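Local coordinates for protein PrimPol AEP domain (PP-N190) (Cyanophage S-2L, PDB 6ZP9) that probably synthesises primers and extends DNA as the archaeo-eukaryotic primase domain of the primase-polymerase of a phage whose DNA carries 2-aminoadenine in place of adenine, at residues A[101-114]-A[120-132]. Numbering follows the deposited sequence. Where two conformers were deposited one is given.
Sequences VGAWEACGLPRPSF and GKSIHHYWVFHSP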
loop_
_atom_site.group_PDB
_atom_site.type_symbol
_atom_site.label_atom_id
_atom_site.label_comp_id
_atom_site.label_asym_id
_atom_site.label_seq_id
_atom_site.Cartn_x
_atom_site.Cartn_y
_atom_site.Cartn_z
ATOM N N VAL A 101 0.727 -3.024 -15.202
ATOM C CA VAL A 101 1.361 -1.726 -15.005
ATOM C C VAL A 101 0.556 -0.626 -15.680
ATOM O O VAL A 101 0.381 0.464 -15.122
ATOM C CB VAL A 101 2.811 -1.759 -15.513
ATOM C CG1 VAL A 101 3.402 -0.361 -15.497
ATOM C CG2 VAL A 101 3.641 -2.717 -14.665
ATOM N N GLY A 102 0.039 -0.889 -16.879
ATOM C CA GLY A 102 -0.635 0.159 -17.617
ATOM C C GLY A 102 -2.151 0.078 -17.669
ATOM O O GLY A 102 -2.795 0.982 -18.215
ATOM N N ALA A 103 -2.742 -0.973 -17.095
ATOM C CA ALA A 103 -4.167 -1.238 -17.296
ATOM C C ALA A 103 -5.091 -0.200 -16.661
ATOM O O ALA A 103 -6.294 -0.204 -16.964
ATOM C CB ALA A 103 -4.526 -2.629 -16.764
ATOM N N TRP A 104 -4.582 0.666 -15.778
ATOM C CA TRP A 104 -5.427 1.720 -15.215
ATOM C C TRP A 104 -5.944 2.647 -16.308
ATOM O O TRP A 104 -7.028 3.228 -16.174
ATOM C CB TRP A 104 -4.644 2.525 -14.168
ATOM C CG TRP A 104 -3.342 3.015 -14.724
ATOM C CD1 TRP A 104 -2.120 2.383 -14.655
ATOM C CD2 TRP A 104 -3.134 4.206 -15.486
ATOM N NE1 TRP A 104 -1.169 3.121 -15.319
ATOM C CE2 TRP A 104 -1.764 4.242 -15.843
ATOM C CE3 TRP A 104 -3.967 5.255 -15.892
ATOM C CZ2 TRP A 104 -1.213 5.285 -16.596
ATOM C CZ3 TRP A 104 -3.424 6.280 -16.642
ATOM C CH2 TRP A 104 -2.054 6.292 -16.984
ATOM N N GLU A 105 -5.186 2.789 -17.397
ATOM C CA GLU A 105 -5.543 3.744 -18.441
ATOM C C GLU A 105 -6.796 3.308 -19.190
ATOM O O GLU A 105 -7.680 4.130 -19.457
ATOM C CB GLU A 105 -4.366 3.930 -19.401
ATOM C CG GLU A 105 -4.536 5.106 -20.339
ATOM C CD GLU A 105 -3.233 5.808 -20.646
ATOM O OE1 GLU A 105 -2.225 5.105 -20.897
ATOM O OE2 GLU A 105 -3.213 7.062 -20.621
ATOM N N ALA A 106 -6.891 2.019 -19.529
ATOM C CA ALA A 106 -8.076 1.501 -20.207
ATOM C C ALA A 106 -9.312 1.508 -19.312
ATOM O O ALA A 106 -10.433 1.487 -19.831
ATOM C CB ALA A 106 -7.809 0.086 -20.721
ATOM N N CYS A 107 -9.138 1.536 -17.990
ATOM C CA CYS A 107 -10.241 1.674 -17.045
ATOM C C CYS A 107 -10.812 3.079 -16.981
ATOM O O CYS A 107 -11.864 3.268 -16.359
ATOM C CB CYS A 107 -9.782 1.313 -15.630
ATOM S SG CYS A 107 -9.297 -0.355 -15.448
ATOM N N GLY A 108 -10.131 4.068 -17.545
ATOM C CA GLY A 108 -10.531 5.440 -17.339
ATOM C C GLY A 108 -10.031 6.057 -16.056
ATOM O O GLY A 108 -10.532 7.115 -15.656
ATOM N N LEU A 109 -9.072 5.440 -15.400
ATOM C CA LEU A 109 -8.480 6.026 -14.213
ATOM C C LEU A 109 -7.429 7.062 -14.599
ATOM O O LEU A 109 -6.839 6.983 -15.682
ATOM C CB LEU A 109 -7.830 4.944 -13.367
ATOM C CG LEU A 109 -8.807 3.996 -12.695
ATOM C CD1 LEU A 109 -8.076 2.789 -12.143
ATOM C CD2 LEU A 109 -9.538 4.746 -11.608
ATOM N N PRO A 110 -7.175 8.043 -13.739
ATOM C CA PRO A 110 -6.026 8.927 -13.949
ATOM C C PRO A 110 -4.739 8.190 -13.599
ATOM O O PRO A 110 -4.750 7.139 -12.958
ATOM C CB PRO A 110 -6.294 10.091 -12.989
ATOM C CG PRO A 110 -7.080 9.483 -11.894
ATOM C CD PRO A 110 -7.920 8.389 -12.515
ATOM N N ARG A 111 -3.625 8.755 -14.043
ATOM C CA ARG A 111 -2.335 8.112 -13.834
ATOM C C ARG A 111 -2.036 8.009 -12.340
ATOM O O ARG A 111 -2.213 8.993 -11.611
ATOM C CB ARG A 111 -1.228 8.894 -14.539
ATOM C CG ARG A 111 0.144 8.276 -14.385
ATOM C CD ARG A 111 1.184 9.063 -15.159
ATOM N NE ARG A 111 0.831 9.162 -16.575
ATOM C CZ ARG A 111 1.117 8.237 -17.490
ATOM N NH1 ARG A 111 1.758 7.117 -17.155
ATOM N NH2 ARG A 111 0.745 8.427 -18.750
ATOM N N PRO A 112 -1.604 6.851 -11.845
ATOM C CA PRO A 112 -1.290 6.742 -10.416
ATOM C C PRO A 112 -0.185 7.714 -10.014
ATOM O O PRO A 112 0.696 8.058 -10.809
ATOM C CB PRO A 112 -0.837 5.282 -10.266
ATOM C CG PRO A 112 -1.502 4.565 -11.415
ATOM C CD PRO A 112 -1.486 5.557 -12.544
ATOM N N SER A 113 -0.253 8.185 -8.765
ATOM C CA SER A 113 0.847 8.981 -8.228
ATOM C C SER A 113 2.146 8.187 -8.233
ATOM O O SER A 113 3.217 8.736 -8.521
ATOM C CB SER A 113 0.519 9.443 -6.810
ATOM O OG SER A 113 -0.636 10.263 -6.794
ATOM N N PHE A 114 2.075 6.901 -7.875
ATOM C CA PHE A 114 3.214 5.995 -7.991
ATOM C C PHE A 114 2.699 4.566 -7.997
ATOM O O PHE A 114 1.535 4.299 -7.699
ATOM C CB PHE A 114 4.242 6.197 -6.874
ATOM C CG PHE A 114 3.775 5.772 -5.503
ATOM C CD1 PHE A 114 3.042 6.634 -4.713
ATOM C CD2 PHE A 114 4.133 4.543 -4.981
ATOM C CE1 PHE A 114 2.645 6.276 -3.442
ATOM C CE2 PHE A 114 3.740 4.169 -3.697
ATOM C CZ PHE A 114 2.989 5.047 -2.925
ATOM N N GLY A 120 5.640 -10.290 -5.961
ATOM C CA GLY A 120 4.623 -11.295 -6.145
ATOM C C GLY A 120 3.828 -11.084 -7.417
ATOM O O GLY A 120 4.321 -10.543 -8.413
ATOM N N LYS A 121 2.527 -11.458 -7.344
ATOM C CA LYS A 121 1.716 -11.560 -8.546
ATOM C C LYS A 121 1.022 -10.260 -8.931
ATOM O O LYS A 121 0.362 -10.227 -9.974
ATOM C CB LYS A 121 0.656 -12.654 -8.373
ATOM C CG LYS A 121 -0.339 -12.366 -7.258
ATOM C CD LYS A 121 -1.411 -13.441 -7.172
ATOM C CE LYS A 121 -2.280 -13.250 -5.940
ATOM N NZ LYS A 121 -3.532 -12.508 -6.245
ATOM N N SER A 122 1.150 -9.188 -8.146
ATOM C CA SER A 122 0.361 -7.986 -8.376
ATOM C C SER A 122 1.225 -6.733 -8.307
ATOM O O SER A 122 2.159 -6.645 -7.507
ATOM C CB SER A 122 -0.743 -7.834 -7.294
ATOM O OG SER A 122 -1.665 -8.907 -7.372
ATOM N N ILE A 123 0.920 -5.793 -9.181
ATOM C CA ILE A 123 1.375 -4.412 -9.073
ATOM C C ILE A 123 0.432 -3.678 -8.130
ATOM O O ILE A 123 -0.788 -3.914 -8.141
ATOM C CB ILE A 123 1.397 -3.748 -10.465
ATOM C CG1 ILE A 123 2.315 -4.515 -11.431
ATOM C CG2 ILE A 123 1.734 -2.242 -10.370
ATOM C CD1 ILE A 123 3.794 -4.548 -11.037
ATOM N N HIS A 124 0.978 -2.787 -7.308
ATOM C CA HIS A 124 0.175 -1.927 -6.448
ATOM C C HIS A 124 0.138 -0.516 -7.025
ATOM O O HIS A 124 1.177 0.028 -7.416
ATOM C CB HIS A 124 0.736 -1.912 -5.025
ATOM C CG HIS A 124 0.542 -3.206 -4.293
ATOM N ND1 HIS A 124 0.895 -3.380 -2.971
ATOM C CD2 HIS A 124 0.033 -4.391 -4.704
ATOM C CE1 HIS A 124 0.602 -4.612 -2.596
ATOM N NE2 HIS A 124 0.078 -5.247 -3.629
ATOM N N HIS A 125 -1.059 0.064 -7.093
ATOM C CA HIS A 125 -1.274 1.394 -7.650
ATOM C C HIS A 125 -1.747 2.328 -6.548
ATOM O O HIS A 125 -2.652 1.976 -5.789
ATOM C CB HIS A 125 -2.316 1.361 -8.773
ATOM C CG HIS A 125 -2.129 0.228 -9.727
ATOM N ND1 HIS A 125 -1.413 0.353 -10.898
ATOM C CD2 HIS A 125 -2.559 -1.055 -9.683
ATOM C CE1 HIS A 125 -1.407 -0.806 -11.532
ATOM N NE2 HIS A 125 -2.095 -1.677 -10.817
ATOM N N TYR A 126 -1.154 3.515 -6.471
ATOM C CA TYR A 126 -1.514 4.510 -5.470
ATOM C C TYR A 126 -1.873 5.851 -6.108
ATOM O O TYR A 126 -1.188 6.323 -7.020
ATOM C CB TYR A 126 -0.375 4.751 -4.503
ATOM C CG TYR A 126 -0.054 3.643 -3.534
ATOM C CD1 TYR A 126 0.752 2.575 -3.914
ATOM C CD2 TYR A 126 -0.501 3.701 -2.223
ATOM C CE1 TYR A 126 1.091 1.591 -3.017
ATOM C CE2 TYR A 126 -0.178 2.721 -1.323
ATOM C CZ TYR A 126 0.622 1.674 -1.718
ATOM O OH TYR A 126 0.957 0.700 -0.808
ATOM N N TRP A 127 -2.918 6.485 -5.587
ATOM C CA TRP A 127 -3.282 7.850 -5.948
ATOM C C TRP A 127 -3.279 8.669 -4.659
ATOM O O TRP A 127 -4.114 8.444 -3.772
ATOM C CB TRP A 127 -4.647 7.896 -6.640
ATOM C CG TRP A 127 -4.709 7.234 -8.002
ATOM C CD1 TRP A 127 -4.662 7.854 -9.227
ATOM C CD2 TRP A 127 -4.869 5.836 -8.270
ATOM N NE1 TRP A 127 -4.768 6.921 -10.235
ATOM C CE2 TRP A 127 -4.902 5.678 -9.677
ATOM C CE3 TRP A 127 -4.981 4.700 -7.460
ATOM C CZ2 TRP A 127 -5.035 4.430 -10.289
ATOM C CZ3 TRP A 127 -5.114 3.453 -8.077
ATOM C CH2 TRP A 127 -5.142 3.333 -9.476
ATOM N N VAL A 128 -2.332 9.606 -4.544
ATOM C CA VAL A 128 -2.103 10.346 -3.305
ATOM C C VAL A 128 -2.810 11.691 -3.380
ATOM O O VAL A 128 -2.741 12.381 -4.404
ATOM C CB VAL A 128 -0.596 10.534 -3.054
ATOM C CG1 VAL A 128 -0.372 11.286 -1.750
ATOM C CG2 VAL A 128 0.095 9.176 -3.031
ATOM N N PHE A 129 -3.485 12.069 -2.296
ATOM C CA PHE A 129 -4.206 13.332 -2.241
ATOM C C PHE A 129 -3.340 14.434 -1.630
ATOM O O PHE A 129 -2.358 14.171 -0.929
ATOM C CB PHE A 129 -5.499 13.176 -1.443
ATOM C CG PHE A 129 -6.435 12.165 -2.018
ATOM C CD1 PHE A 129 -7.161 12.451 -3.167
ATOM C CD2 PHE A 129 -6.588 10.923 -1.417
ATOM C CE1 PHE A 129 -8.025 11.513 -3.709
ATOM C CE2 PHE A 129 -7.447 9.983 -1.951
ATOM C CZ PHE A 129 -8.166 10.278 -3.099
ATOM N N HIS A 130 -3.724 15.688 -1.902
ATOM C CA HIS A 130 -2.982 16.822 -1.362
ATOM C C HIS A 130 -3.180 16.988 0.145
ATOM O O HIS A 130 -2.317 17.571 0.813
ATOM C CB HIS A 130 -3.357 18.110 -2.116
ATOM C CG HIS A 130 -4.814 18.465 -2.058
ATOM N ND1 HIS A 130 -5.447 18.839 -0.890
ATOM C CD2 HIS A 130 -5.755 18.538 -3.032
ATOM C CE1 HIS A 130 -6.718 19.107 -1.142
ATOM N NE2 HIS A 130 -6.930 18.937 -2.434
ATOM N N SER A 131 -4.267 16.466 0.696
ATOM C CA SER A 131 -4.575 16.563 2.117
ATOM C C SER A 131 -5.139 15.237 2.602
ATOM O O SER A 131 -5.656 14.450 1.801
ATOM C CB SER A 131 -5.587 17.687 2.394
ATOM O OG SER A 131 -5.180 18.908 1.789
ATOM N N PRO A 132 -5.055 14.957 3.906
ATOM C CA PRO A 132 -5.645 13.720 4.424
ATOM C C PRO A 132 -7.149 13.719 4.214
ATOM O O PRO A 132 -7.799 14.758 4.291
ATOM C CB PRO A 132 -5.291 13.749 5.916
ATOM C CG PRO A 132 -4.144 14.712 6.029
ATOM C CD PRO A 132 -4.430 15.747 4.981
#
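Two successive amides share the backbone oxygen of Y126. Those of S113 and F114 both reach it, each weakly: S113 N is close at 2.7 Å but badly bent, while F114 N is straighter and longer. Two successive residues facing one across the strand pair make a classic beta bulge, just where the loop after helix 97-102 enters strand 114-117. The return bond, Y126 N to F114 O, is 3.1 Å.

Two residues along the strand, V128 N points straight at S113 OG (2.9 Å, 177°). That hydroxyl also bonds E184 O, so it links the strand to the chain near the C-terminus.

W127 is gripped from several directions. Its NE1 donates to P110 O at 2.7 Å; the oxygen lies in the indole plane, whereas the nitrogen stands well above the carbonyl plane of P110. P112 CA sits over one face of the five-membered ring, 3.7 Å from its centroid, in a CH-pi contact, and P112 CG carries on alongside to CZ2. L109 brings CD1 against CZ2 and CH2, crossing the indole at about a right angle. L145 and M191, from helices 135-149 and 188-194, also touch this side chain.

The rings of F114 and Y126 form an offset stack, centroids 4.4 Å apart and planes only 10° from parallel. F114 reaches it with CG held between its backbone N and carbonyl carbon (chi1 69°), which also brings Y126 CB over its face. V128 CG2 meets the F114 rim near the ring plane.

Within this buried, largely apolar layer, P110 O is satisfied by the indole N-H, and that in-plane bond, with P112 over one face, sets how W127 is turned; the S113 hydroxyl, accepting from V128, joins the loop to the strand's backbone.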